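Local coordinates for L544 (Acanthamoeba polyphaga mimivirus, PDB 4AMQ), which probably transfers nucleotidyl groups, with a manganese-binding nucleotidyltransferase domain joined to a helical domain, and is found in the virion, at residues R60-T65 against I269-G274; D109-L114 against K177-G182. All coordinates share one frame; numbering follows the deposited sequence.

Contact 1: R60-T65 against I269-G274; sequences RIPYIT and IETKFG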
ATOM      1  N   ARG A  60      11.593  10.599  -6.618  1.00 36.31           N
ATOM      2  CA  ARG A  60      12.882  10.050  -6.211  1.00 37.83           C
ATOM      3  C   ARG A  60      13.196  10.318  -4.742  1.00 37.08           C
ATOM      4  O   ARG A  60      14.304  10.734  -4.408  1.00 40.99           O
ATOM      5  CB  ARG A  60      14.001  10.616  -7.088  1.00 42.32           C
ATOM      6  CG  ARG A  60      13.853  10.306  -8.572  1.00 44.12           C
ATOM      7  CD  ARG A  60      14.973  10.948  -9.376  1.00 49.18           C
ATOM      8  NE  ARG A  60      15.127  10.339 -10.693  1.00 54.69           N
ATOM      9  CZ  ARG A  60      14.544  10.787 -11.800  1.00 56.11           C
ATOM     10  NH1 ARG A  60      13.760  11.856 -11.755  1.00 54.96           N
ATOM     11  NH2 ARG A  60      14.746  10.166 -12.954  1.00 54.28           N
ATOM     12  N   ILE A  61      12.222  10.088  -3.866  1.00 32.94           N
ATOM     13  CA  ILE A  61      12.437  10.268  -2.433  1.00 34.09           C
ATOM     14  C   ILE A  61      13.572   9.369  -1.951  1.00 32.94           C
ATOM     15  O   ILE A  61      13.718   8.243  -2.423  1.00 35.42           O
ATOM     16  CB  ILE A  61      11.166   9.971  -1.615  1.00 35.15           C
ATOM     17  CG1 ILE A  61      10.731   8.514  -1.805  1.00 30.85           C
ATOM     18  CG2 ILE A  61      10.043  10.928  -2.000  1.00 33.54           C
ATOM     19  CD1 ILE A  61       9.618   8.087  -0.879  1.00 28.61           C
ATOM     20  N   PRO A  62      14.383   9.869  -1.007  1.00 31.68           N
ATOM     21  CA  PRO A  62      15.580   9.148  -0.557  1.00 31.68           C
ATOM     22  C   PRO A  62      15.265   7.781   0.052  1.00 35.39           C
ATOM     23  O   PRO A  62      15.982   6.820  -0.215  1.00 33.84           O
ATOM     24  CB  PRO A  62      16.182  10.084   0.498  1.00 30.52           C
ATOM     25  CG  PRO A  62      15.061  10.967   0.924  1.00 34.06           C
ATOM     26  CD  PRO A  62      14.205  11.145  -0.294  1.00 32.99           C
ATOM     27  N   TYR A  63      14.207   7.696   0.852  1.00 31.16           N
ATOM     28  CA  TYR A  63      13.850   6.432   1.485  1.00 28.67           C
ATOM     29  C   TYR A  63      12.752   5.715   0.716  1.00 30.32           C
ATOM     30  O   TYR A  63      11.581   5.773   1.090  1.00 30.25           O
ATOM     31  CB  TYR A  63      13.425   6.655   2.935  1.00 30.83           C
ATOM     32  CG  TYR A  63      14.542   7.151   3.826  1.00 34.60           C
ATOM     33  CD1 TYR A  63      15.445   6.263   4.397  1.00 31.95           C
ATOM     34  CD2 TYR A  63      14.691   8.506   4.097  1.00 33.03           C
ATOM     35  CE1 TYR A  63      16.466   6.711   5.217  1.00 39.22           C
ATOM     36  CE2 TYR A  63      15.707   8.964   4.913  1.00 32.77           C
ATOM     37  CZ  TYR A  63      16.592   8.064   5.470  1.00 39.30           C
ATOM     38  OH  TYR A  63      17.605   8.516   6.283  1.00 37.59           O
ATOM     39  N   ILE A  64      13.141   5.029  -0.353  1.00 30.95           N
ATOM     40  CA  ILE A  64      12.187   4.371  -1.240  1.00 33.58           C
ATOM     41  C   ILE A  64      11.157   3.537  -0.476  1.00 32.64           C
ATOM     42  O   ILE A  64      11.508   2.752   0.405  1.00 28.00           O
ATOM     43  CB  ILE A  64      12.903   3.480  -2.273  1.00 38.35           C
ATOM     44  CG1 ILE A  64      13.865   4.320  -3.115  1.00 39.33           C
ATOM     45  CG2 ILE A  64      11.892   2.771  -3.165  1.00 35.86           C
ATOM     46  CD1 ILE A  64      14.612   3.527  -4.158  1.00 44.30           C
ATOM     47  N   THR A  65       9.886   3.722  -0.821  1.00 29.88           N
ATOM     48  CA  THR A  65       8.796   2.983  -0.194  1.00 27.04           C
ATOM     49  C   THR A  65       8.211   1.965  -1.162  1.00 30.38           C
ATOM     50  O   THR A  65       8.203   0.764  -0.888  1.00 30.26           O
ATOM     51  CB  THR A  65       7.683   3.923   0.289  1.00 30.05           C
ATOM     52  OG1 THR A  65       7.239   4.743  -0.801  1.00 34.11           O
ATOM     53  CG2 THR A  65       8.197   4.813   1.407  1.00 25.93           C
ATOM     54  N   ILE A 269       9.397  15.793   5.666  1.00 34.06           N
ATOM     55  CA  ILE A 269       8.647  14.568   5.425  1.00 32.78           C
ATOM     56  C   ILE A 269       9.537  13.439   4.904  1.00 34.68           C
ATOM     57  O   ILE A 269       9.481  12.315   5.402  1.00 29.27           O
ATOM     58  CB  ILE A 269       7.492  14.817   4.429  1.00 33.62           C
ATOM     59  CG1 ILE A 269       6.503  15.834   5.011  1.00 30.74           C
ATOM     60  CG2 ILE A 269       6.789  13.514   4.079  1.00 30.24           C
ATOM     61  CD1 ILE A 269       5.416  16.267   4.048  1.00 33.69           C
ATOM     62  N   GLU A 270      10.374  13.752   3.918  1.00 33.48           N
ATOM     63  CA  GLU A 270      11.100  12.727   3.172  1.00 32.13           C
ATOM     64  C   GLU A 270      12.529  12.444   3.659  1.00 36.98           C
ATOM     65  O   GLU A 270      13.065  11.362   3.420  1.00 34.24           O
ATOM     66  CB  GLU A 270      11.118  13.077   1.680  1.00 36.62           C
ATOM     67  CG  GLU A 270       9.738  13.314   1.078  1.00 33.30           C
ATOM     68  CD  GLU A 270       8.855  12.079   1.127  1.00 34.98           C
ATOM     69  OE1 GLU A 270       9.350  11.002   1.526  1.00 36.46           O
ATOM     70  OE2 GLU A 270       7.664  12.181   0.761  1.00 38.56           O
ATOM     71  N   THR A 271      13.151  13.405   4.330  1.00 33.49           N
ATOM     72  CA  THR A 271      14.518  13.198   4.804  1.00 38.12           C
ATOM     73  C   THR A 271      14.591  13.067   6.322  1.00 36.57           C
ATOM     74  O   THR A 271      15.039  12.046   6.844  1.00 37.92           O
ATOM     75  CB  THR A 271      15.481  14.306   4.316  1.00 32.46           C
ATOM     76  OG1 THR A 271      15.575  14.258   2.889  1.00 31.72           O
ATOM     77  CG2 THR A 271      16.871  14.106   4.902  1.00 39.66           C
ATOM     78  N   LYS A 272      14.144  14.096   7.029  1.00 32.67           N
ATOM     79  CA  LYS A 272      14.187  14.073   8.483  1.00 32.87           C
ATOM     80  C   LYS A 272      13.397  12.901   9.059  1.00 38.55           C
ATOM     81  O   LYS A 272      13.866  12.221   9.973  1.00 36.65           O
ATOM     82  CB  LYS A 272      13.677  15.391   9.059  1.00 36.07           C
ATOM     83  CG  LYS A 272      13.767  15.465  10.568  1.00 35.23           C
ATOM     84  CD  LYS A 272      13.413  16.850  11.073  1.00 42.69           C
ATOM     85  CE  LYS A 272      13.362  16.873  12.589  1.00 48.91           C
ATOM     86  NZ  LYS A 272      14.662  16.463  13.190  1.00 56.42           N
ATOM     87  N   PHE A 273      12.201  12.666   8.524  1.00 37.28           N
ATOM     88  CA  PHE A 273      11.343  11.594   9.022  1.00 30.61           C
ATOM     89  C   PHE A 273      11.137  10.493   7.986  1.00 29.22           C
ATOM     90  O   PHE A 273      10.274   9.631   8.144  1.00 29.10           O
ATOM     91  CB  PHE A 273       9.996  12.155   9.476  1.00 30.37           C
ATOM     92  CG  PHE A 273      10.104  13.163  10.587  1.00 36.13           C
ATOM     93  CD1 PHE A 273      10.574  12.789  11.835  1.00 34.02           C
ATOM     94  CD2 PHE A 273       9.731  14.482  10.384  1.00 37.33           C
ATOM     95  CE1 PHE A 273      10.676  13.714  12.856  1.00 36.90           C
ATOM     96  CE2 PHE A 273       9.829  15.410  11.403  1.00 38.77           C
ATOM     97  CZ  PHE A 273      10.303  15.025  12.641  1.00 37.64           C
ATOM     98  N   GLY A 274      11.939  10.527   6.929  1.00 29.64           N
ATOM     99  CA  GLY A 274      11.828   9.565   5.848  1.00 31.58           C
ATOM    100  C   GLY A 274      11.859   8.110   6.283  1.00 28.79           C
ATOM    101  O   GLY A 274      11.104   7.292   5.763  1.00 27.05           O
TER
HETATM  102  O   HOH W   1       9.976   6.959   3.219  1.00 23.59           O
HETATM  103  O   HOH W   2      12.066   9.503   1.851  1.00 30.72           O

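Contact 2: D109-L114 against K177-G182; sequences DDRFLL and KILRGG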
ATOM      1  N   ASP A 109     -17.731  -5.924  -6.628  1.00 50.34           N
ATOM      2  CA  ASP A 109     -18.863  -6.698  -6.137  1.00 54.57           C
ATOM      3  C   ASP A 109     -19.901  -5.725  -5.594  1.00 51.97           C
ATOM      4  O   ASP A 109     -19.855  -5.342  -4.424  1.00 53.62           O
ATOM      5  CB  ASP A 109     -18.411  -7.665  -5.040  1.00 49.47           C
ATOM      6  CG  ASP A 109     -19.523  -8.591  -4.583  1.00 55.86           C
ATOM      7  OD1 ASP A 109     -20.696  -8.336  -4.930  1.00 57.66           O
ATOM      8  OD2 ASP A 109     -19.224  -9.570  -3.868  1.00 55.13           O
ATOM      9  N   ASP A 110     -20.835  -5.325  -6.451  1.00 53.68           N
ATOM     10  CA  ASP A 110     -21.754  -4.229  -6.144  1.00 59.94           C
ATOM     11  C   ASP A 110     -22.676  -4.472  -4.945  1.00 60.10           C
ATOM     12  O   ASP A 110     -23.354  -3.551  -4.484  1.00 59.17           O
ATOM     13  CB  ASP A 110     -22.565  -3.846  -7.387  1.00 64.06           C
ATOM     14  CG  ASP A 110     -21.716  -3.164  -8.446  1.00 67.81           C
ATOM     15  OD1 ASP A 110     -20.740  -2.477  -8.076  1.00 68.31           O
ATOM     16  OD2 ASP A 110     -22.021  -3.317  -9.648  1.00 72.70           O
ATOM     17  N   ARG A 111     -22.700  -5.704  -4.440  1.00 53.25           N
ATOM     18  CA  ARG A 111     -23.474  -6.021  -3.242  1.00 53.17           C
ATOM     19  C   ARG A 111     -22.879  -5.300  -2.038  1.00 54.08           C
ATOM     20  O   ARG A 111     -23.542  -5.120  -1.015  1.00 57.04           O
ATOM     21  CB  ARG A 111     -23.494  -7.530  -2.987  1.00 47.90           C
ATOM     22  CG  ARG A 111     -24.082  -8.358  -4.121  1.00 45.02           C
ATOM     23  CD  ARG A 111     -23.935  -9.858  -3.855  1.00 56.79           C
ATOM     24  NE  ARG A 111     -22.537 -10.252  -3.694  1.00 50.56           N
ATOM     25  CZ  ARG A 111     -22.132 -11.417  -3.194  1.00 56.62           C
ATOM     26  NH1 ARG A 111     -23.019 -12.320  -2.797  1.00 53.06           N
ATOM     27  NH2 ARG A 111     -20.836 -11.679  -3.084  1.00 53.94           N
ATOM     28  N   PHE A 112     -21.620  -4.892  -2.169  1.00 51.33           N
ATOM     29  CA  PHE A 112     -20.946  -4.130  -1.132  1.00 57.37           C
ATOM     30  C   PHE A 112     -20.899  -2.657  -1.513  1.00 57.99           C
ATOM     31  O   PHE A 112     -20.223  -1.864  -0.861  1.00 59.79           O
ATOM     32  CB  PHE A 112     -19.540  -4.685  -0.887  1.00 54.34           C
ATOM     33  CG  PHE A 112     -19.535  -6.091  -0.356  1.00 55.18           C
ATOM     34  CD1 PHE A 112     -19.663  -6.329   1.001  1.00 55.48           C
ATOM     35  CD2 PHE A 112     -19.410  -7.173  -1.213  1.00 53.77           C
ATOM     36  CE1 PHE A 112     -19.665  -7.616   1.494  1.00 55.95           C
ATOM     37  CE2 PHE A 112     -19.412  -8.462  -0.725  1.00 53.22           C
ATOM     38  CZ  PHE A 112     -19.541  -8.683   0.630  1.00 54.61           C
ATOM     39  N   LEU A 113     -21.617  -2.298  -2.575  1.00 58.61           N
ATOM     40  CA  LEU A 113     -21.751  -0.899  -2.963  1.00 64.81           C
ATOM     41  C   LEU A 113     -22.853  -0.244  -2.141  1.00 68.31           C
ATOM     42  O   LEU A 113     -24.001  -0.161  -2.579  1.00 71.05           O
ATOM     43  CB  LEU A 113     -22.050  -0.764  -4.462  1.00 66.47           C
ATOM     44  CG  LEU A 113     -22.208   0.670  -4.979  1.00 67.56           C
ATOM     45  CD1 LEU A 113     -21.069   1.539  -4.484  1.00 66.49           C
ATOM     46  CD2 LEU A 113     -22.281   0.704  -6.494  1.00 60.54           C
ATOM     47  N   LEU A 114     -22.495   0.222  -0.951  1.00 72.48           N
ATOM     48  CA  LEU A 114     -23.461   0.813  -0.039  1.00 79.05           C
ATOM     49  C   LEU A 114     -23.911   2.191  -0.500  1.00 86.27           C
ATOM     50  O   LEU A 114     -23.268   2.827  -1.336  1.00 82.83           O
ATOM     51  CB  LEU A 114     -22.873   0.903   1.371  1.00 80.14           C
ATOM     52  CG  LEU A 114     -23.373  -0.094   2.418  1.00 82.45           C
ATOM     53  CD1 LEU A 114     -23.525  -1.474   1.816  1.00 79.74           C
ATOM     54  CD2 LEU A 114     -22.430  -0.140   3.611  1.00 82.55           C
ATOM     55  N   LYS A 177     -13.499 -16.872 -10.239  1.00 51.78           N
ATOM     56  CA  LYS A 177     -13.367 -16.496  -8.836  1.00 53.42           C
ATOM     57  C   LYS A 177     -14.691 -16.710  -8.103  1.00 53.49           C
ATOM     58  O   LYS A 177     -15.756 -16.405  -8.637  1.00 55.98           O
ATOM     59  CB  LYS A 177     -12.934 -15.030  -8.728  1.00 46.76           C
ATOM     60  CG  LYS A 177     -12.762 -14.498  -7.309  1.00 46.13           C
ATOM     61  CD  LYS A 177     -12.372 -13.021  -7.331  1.00 43.19           C
ATOM     62  CE  LYS A 177     -12.212 -12.447  -5.930  1.00 46.58           C
ATOM     63  NZ  LYS A 177     -11.073 -13.061  -5.186  1.00 45.37           N
ATOM     64  N   ILE A 178     -14.622 -17.247  -6.889  1.00 48.91           N
ATOM     65  CA  ILE A 178     -15.815 -17.410  -6.065  1.00 49.85           C
ATOM     66  C   ILE A 178     -15.908 -16.273  -5.054  1.00 52.03           C
ATOM     67  O   ILE A 178     -14.973 -16.034  -4.291  1.00 59.59           O
ATOM     68  CB  ILE A 178     -15.817 -18.746  -5.293  1.00 51.90           C
ATOM     69  CG1 ILE A 178     -15.399 -19.907  -6.197  1.00 47.81           C
ATOM     70  CG2 ILE A 178     -17.191 -19.004  -4.686  1.00 51.21           C
ATOM     71  CD1 ILE A 178     -16.498 -20.413  -7.101  1.00 49.55           C
ATOM     72  N   LEU A 179     -17.038 -15.576  -5.051  1.00 52.18           N
ATOM     73  CA  LEU A 179     -17.259 -14.477  -4.118  1.00 53.29           C
ATOM     74  C   LEU A 179     -17.976 -14.959  -2.863  1.00 56.25           C
ATOM     75  O   LEU A 179     -18.430 -16.101  -2.793  1.00 56.37           O
ATOM     76  CB  LEU A 179     -18.078 -13.363  -4.778  1.00 53.29           C
ATOM     77  CG  LEU A 179     -17.413 -12.465  -5.827  1.00 57.17           C
ATOM     78  CD1 LEU A 179     -15.981 -12.892  -6.123  1.00 51.46           C
ATOM     79  CD2 LEU A 179     -18.244 -12.425  -7.102  1.00 45.68           C
ATOM     80  N   ARG A 180     -18.070 -14.079  -1.869  1.00 53.15           N
ATOM     81  CA  ARG A 180     -18.811 -14.373  -0.649  1.00 54.20           C
ATOM     82  C   ARG A 180     -20.201 -14.899  -0.991  1.00 60.73           C
ATOM     83  O   ARG A 180     -20.816 -14.463  -1.969  1.00 60.30           O
ATOM     84  CB  ARG A 180     -18.938 -13.116   0.218  1.00 55.04           C
ATOM     85  CG  ARG A 180     -17.631 -12.622   0.830  1.00 59.05           C
ATOM     86  CD  ARG A 180     -17.228 -13.447   2.047  1.00 59.92           C
ATOM     87  NE  ARG A 180     -15.997 -12.955   2.663  1.00 57.88           N
ATOM     88  CZ  ARG A 180     -15.965 -12.052   3.637  1.00 57.66           C
ATOM     89  NH1 ARG A 180     -17.094 -11.536   4.099  1.00 59.27           N
ATOM     90  NH2 ARG A 180     -14.807 -11.655   4.149  1.00 53.57           N
ATOM     91  N   GLY A 181     -20.690 -15.839  -0.187  1.00 61.75           N
ATOM     92  CA  GLY A 181     -22.016 -16.396  -0.388  1.00 56.16           C
ATOM     93  C   GLY A 181     -22.053 -17.475  -1.452  1.00 56.17           C
ATOM     94  O   GLY A 181     -23.083 -18.114  -1.663  1.00 60.65           O
ATOM     95  N   GLY A 182     -20.927 -17.674  -2.130  1.00 57.79           N
ATOM     96  CA  GLY A 182     -20.825 -18.704  -3.148  1.00 60.49           C
ATOM     97  C   GLY A 182     -21.102 -18.218  -4.560  1.00 57.57           C
ATOM     98  O   GLY A 182     -21.250 -19.023  -5.481  1.00 57.70           O
TER

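Contact 1: R60-T65 against I269-G274
The loop carrying Ile-61, Pro-62 and Tyr-63 runs past the end of helix 259-272, with Ile-61 CA 6.3 Å from Glu-270 CA and Tyr-63 CA 5.7 Å from Gly-274 CA. This is an interface between the nucleotidyltransferase domain and the helical domain, at the break between helix 259-272, which closes with a wider pi-type turn, and helix 274-292. No direct hydrogen bond crosses it; two waters do that work. One donates to both Tyr-63 O and Gly-274 O, while the other accepts from Tyr-63 N and donates to Glu-270 O, 2.6 Å from the water oxygen, and to Glu-270 OE1. The Tyr-63 ring meets Glu-270 O at its edge, near the ring plane. Tyr-63 CD2 also lies 3.5 Å from Gly-274 CA, which approaches the ring obliquely, so the ring packs directly against the backbone there. Glu-270 bends at chi2 (-63°), which brings its carboxylate back to the loop, where Ile-61 CG2 sits 3.5 Å from Glu-270 CD. That carboxylate is buried but well supplied with charge: OE1 pairs with Lys-277, and OE2 with Arg-252 and Arg-59, an arrangement that would probably keep it ionised. The Pro-62 ring crosses the Glu-270 side chain at about a right angle, and Pro-62 CG lies 3.2 Å from the backbone Glu-270 O.

Contact 2: D109-L114 against K177-G182
Arg-180 O is gripped end-on by both terminal nitrogens of Arg-111, NH2 at 3.0 Å and NH1 at 3.2 Å. The pair of bonds joins two loops of the nucleotidyltransferase domain: a 3-10 turn following strand 99-108 of the mixed sheet, and the turn linking the two strands of a small antiparallel hairpin, 176-178 and 184-186. The oxygen lies almost in the guanidinium plane, yet both donors come from the same face of the carbonyl plane, NH1 38° out of it. Asp-109 aims the arginine. Arg-111 grips it side-on: Asp-109 OD1 takes NE, and Asp-109 OD2 takes Arg-111 NH2 at 2.8 Å, each on its syn lone pair, in a nearly straight salt bridge that fixes the rotation of the guanidinium. Arg-111 is bent at chi3 (-59°), which turns the group back so that its edge meets this carboxylate. NH2 thus serves Asp-109 and Arg-180 at once. Leu-179 crosses the arginine at a slant, its CB 3.6 Å from Arg-111 NH2, and its CG lies near Asp-109 OD2. The Arg-180 side chain turns to another partner, NH1 hydrogen-bonding Ile-127 O, and on the way Arg-180 CG passes 4.4 Å from Phe-112 CZ.

The two contacts sit on opposite sides of the chain's centre, about 38 Å apart between centres and about 24 Å at their nearest atoms, and they do not touch. Along the chain, contact 2 is nested inside the loop closed by contact 1. Contact 1 joins the two domains and lies by the metal site: the side chain of Ile-61 is about 7 Å from a bound manganese ion, and the loop leads into strand 66-72, where Asp-66 and Asp-68 bind manganese with Asp-213 completing one of the sites. Contact 2 stays within the nucleotidyltransferase domain; strand 99-108, which leads into it, and strand 66-72, which follows contact 1, belong to one mixed sheet.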